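Local coordinates for protein TSC1 N-terminal domain (Chaetomium thermophilum, PDB 7A0M) that binds lysosomal phosphoinositides as part of TSC1, a subunit of the TSC complex, supporting translocation of that complex and regulation of mTORC1, at the interface of chains A and B. Sequence-based numbering; all coordinates share one arbitrary frame. Chains: chain A/B, TSC1 N-terminal domain.

The interface of chains A and B. Residues chain A 377-380, 383, 412; chain B 370, 373, 376-378.
A:Leu378, A:Pro380 and A:Tyr383 pack against the aliphatic stem of B:Arg373. This is part of a two-fold symmetric interface between two N-terminal domains of TSC1 (hamartin), each a helical domain. The pairing may or may not occur in the full TSC complex. B:Arg373 ends helix 357-373. Its CG lies anti to the backbone N (chi1 -179°), which carries the stem out toward chain A. CB of A:Leu378 touches CG of B:Arg373 at 3.9 Å, and the leucine CD2 lies alongside the same carbon. Across the two-fold axis, the CD1 methyls of A:Leu378 and B:Leu378 come within 4.2 Å, a loose contact between side chains set roughly perpendicular.

A:Pro380 starts the 3-10 helix 380-383, and A:Tyr383 ends it. The tyrosine reaches the stem with its hydroxyl end. CE2 of A:Tyr383 is 3.8 Å from CD of B:Arg373, and the tyrosine OH lies beside the arginine CB. The ring stands steeply to the guanidinium, with the planes 77° apart. A:Pro380 covers one guanidinium face near the rim, with CD of A:Pro380 3.3 Å from NH1 of B:Arg373. The ring carbons CB and CG of the proline also pack against the head group.

The chain of B:Arg373 bends at chi3 (62°), turning the head group back toward the backbone of A:Leu378. NH1 of B:Arg373 donates in the guanidinium plane to the carbonyl O of A:Leu378, at 2.8 Å and nearly along the C=O axis. On the other side of this residue, A:Leu378 N donates to the carbonyl O of B:His376 at 2.9 Å. That bond belongs to a short antiparallel beta bridge pairing A:Leu377 with B:Leu377.

At the outer rim, B:Glu370 grips the arginine side-on and should restrict its rotation. The carboxylate OE1 of B:Glu370 accepts from NH2 of B:Arg373 at 2.8 Å in a salt bridge, on the syn side. OE2 accepts from NE, which approaches from above the carboxylate plane.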
loop_
_atom_site.group_PDB
_atom_site.type_symbol
_atom_site.label_atom_id
_atom_site.label_comp_id
_atom_site.label_asym_id
_atom_site.label_seq_id
_atom_site.Cartn_x
_atom_site.Cartn_y
_atom_site.Cartn_z
ATOM N N LEU A 377 2.066 1.318 1.606
ATOM C CA LEU A 377 1.165 1.458 0.474
ATOM C C LEU A 377 1.952 1.495 -0.833
ATOM O O LEU A 377 3.167 1.708 -0.854
ATOM C CB LEU A 377 0.336 2.736 0.607
ATOM C CG LEU A 377 -0.553 2.901 1.839
ATOM C CD1 LEU A 377 -0.932 4.361 2.021
ATOM C CD2 LEU A 377 -1.798 2.042 1.703
ATOM N N LEU A 378 1.238 1.275 -1.937
ATOM C CA LEU A 378 1.836 1.458 -3.253
ATOM C C LEU A 378 2.299 2.902 -3.413
ATOM O O LEU A 378 1.559 3.843 -3.113
ATOM C CB LEU A 378 0.835 1.090 -4.348
ATOM C CG LEU A 378 1.342 1.216 -5.788
ATOM C CD1 LEU A 378 2.444 0.200 -6.056
ATOM C CD2 LEU A 378 0.203 1.053 -6.783
ATOM N N HIS A 379 3.531 3.074 -3.880
ATOM C CA HIS A 379 4.118 4.405 -3.952
ATOM C C HIS A 379 3.631 5.138 -5.202
ATOM O O HIS A 379 3.526 4.534 -6.274
ATOM C CB HIS A 379 5.643 4.314 -3.964
ATOM C CG HIS A 379 6.331 5.592 -3.599
ATOM N ND1 HIS A 379 6.377 6.681 -4.442
ATOM C CD2 HIS A 379 7.017 5.949 -2.488
ATOM C CE1 HIS A 379 7.052 7.657 -3.862
ATOM N NE2 HIS A 379 7.453 7.238 -2.675
ATOM N N PRO A 380 3.324 6.433 -5.090
ATOM C CA PRO A 380 2.891 7.194 -6.276
ATOM C C PRO A 380 3.935 7.268 -7.382
ATOM O O PRO A 380 3.566 7.527 -8.534
ATOM C CB PRO A 380 2.572 8.585 -5.707
ATOM C CG PRO A 380 3.286 8.645 -4.393
ATOM C CD PRO A 380 3.265 7.245 -3.863
ATOM N N TYR A 383 3.288 5.406 -10.569
ATOM C CA TYR A 383 2.397 5.969 -11.573
ATOM C C TYR A 383 3.068 7.033 -12.421
ATOM O O TYR A 383 2.430 7.568 -13.329
ATOM C CB TYR A 383 1.207 6.666 -10.903
ATOM C CG TYR A 383 0.177 5.822 -10.204
ATOM C CD1 TYR A 383 0.119 4.450 -10.373
ATOM C CD2 TYR A 383 -0.746 6.415 -9.354
ATOM C CE1 TYR A 383 -0.839 3.694 -9.715
ATOM C CE2 TYR A 383 -1.698 5.673 -8.699
ATOM C CZ TYR A 383 -1.740 4.315 -8.881
ATOM O OH TYR A 383 -2.698 3.587 -8.220
ATOM N N LEU A 412 2.939 6.728 3.823
ATOM C CA LEU A 412 2.958 5.427 3.169
ATOM C C LEU A 412 2.902 4.259 4.144
ATOM O O LEU A 412 2.675 3.127 3.709
ATOM C CB LEU A 412 4.213 5.292 2.299
ATOM C CG LEU A 412 4.386 6.303 1.166
ATOM C CD1 LEU A 412 5.814 6.273 0.660
ATOM C CD2 LEU A 412 3.412 6.005 0.037
ATOM N N GLU B 370 -5.527 7.850 -7.390
ATOM C CA GLU B 370 -4.881 8.061 -6.097
ATOM C C GLU B 370 -5.656 7.398 -4.965
ATOM O O GLU B 370 -5.058 6.817 -4.052
ATOM C CB GLU B 370 -4.725 9.559 -5.833
ATOM C CG GLU B 370 -3.483 10.172 -6.459
ATOM C CD GLU B 370 -2.200 9.629 -5.860
ATOM O OE1 GLU B 370 -1.953 9.886 -4.662
ATOM O OE2 GLU B 370 -1.445 8.943 -6.582
ATOM N N ARG B 373 -4.870 3.795 -4.968
ATOM C CA ARG B 373 -3.485 3.565 -4.568
ATOM C C ARG B 373 -3.353 3.550 -3.052
ATOM O O ARG B 373 -2.637 2.715 -2.489
ATOM C CB ARG B 373 -2.575 4.634 -5.170
ATOM C CG ARG B 373 -1.112 4.451 -4.815
ATOM C CD ARG B 373 -0.276 5.652 -5.226
ATOM N NE ARG B 373 -0.679 6.875 -4.533
ATOM C CZ ARG B 373 -0.366 7.163 -3.273
ATOM N NH1 ARG B 373 0.356 6.318 -2.551
ATOM N NH2 ARG B 373 -0.777 8.301 -2.730
ATOM N N HIS B 376 -4.075 0.022 -1.240
ATOM C CA HIS B 376 -3.397 -1.218 -1.585
ATOM C C HIS B 376 -1.937 -1.190 -1.155
ATOM O O HIS B 376 -1.232 -0.197 -1.365
ATOM C CB HIS B 376 -3.498 -1.492 -3.088
ATOM C CG HIS B 376 -4.878 -1.866 -3.535
ATOM N ND1 HIS B 376 -5.874 -0.936 -3.732
ATOM C CD2 HIS B 376 -5.429 -3.072 -3.808
ATOM C CE1 HIS B 376 -6.979 -1.550 -4.115
ATOM N NE2 HIS B 376 -6.735 -2.848 -4.170
ATOM N N LEU B 377 -1.496 -2.295 -0.561
ATOM C CA LEU B 377 -0.106 -2.475 -0.177
ATOM C C LEU B 377 0.770 -2.682 -1.410
ATOM O O LEU B 377 0.286 -2.973 -2.509
ATOM C CB LEU B 377 0.038 -3.673 0.762
ATOM C CG LEU B 377 -0.757 -3.634 2.068
ATOM C CD1 LEU B 377 -0.853 -5.029 2.666
ATOM C CD2 LEU B 377 -0.122 -2.666 3.053
ATOM N N LEU B 378 2.077 -2.522 -1.218
ATOM C CA LEU B 378 3.033 -2.852 -2.267
ATOM C C LEU B 378 2.919 -4.327 -2.638
ATOM O O LEU B 378 2.898 -5.202 -1.766
ATOM C CB LEU B 378 4.455 -2.528 -1.810
ATOM C CG LEU B 378 5.570 -2.815 -2.820
ATOM C CD1 LEU B 378 5.454 -1.899 -4.032
ATOM C CD2 LEU B 378 6.939 -2.682 -2.170
#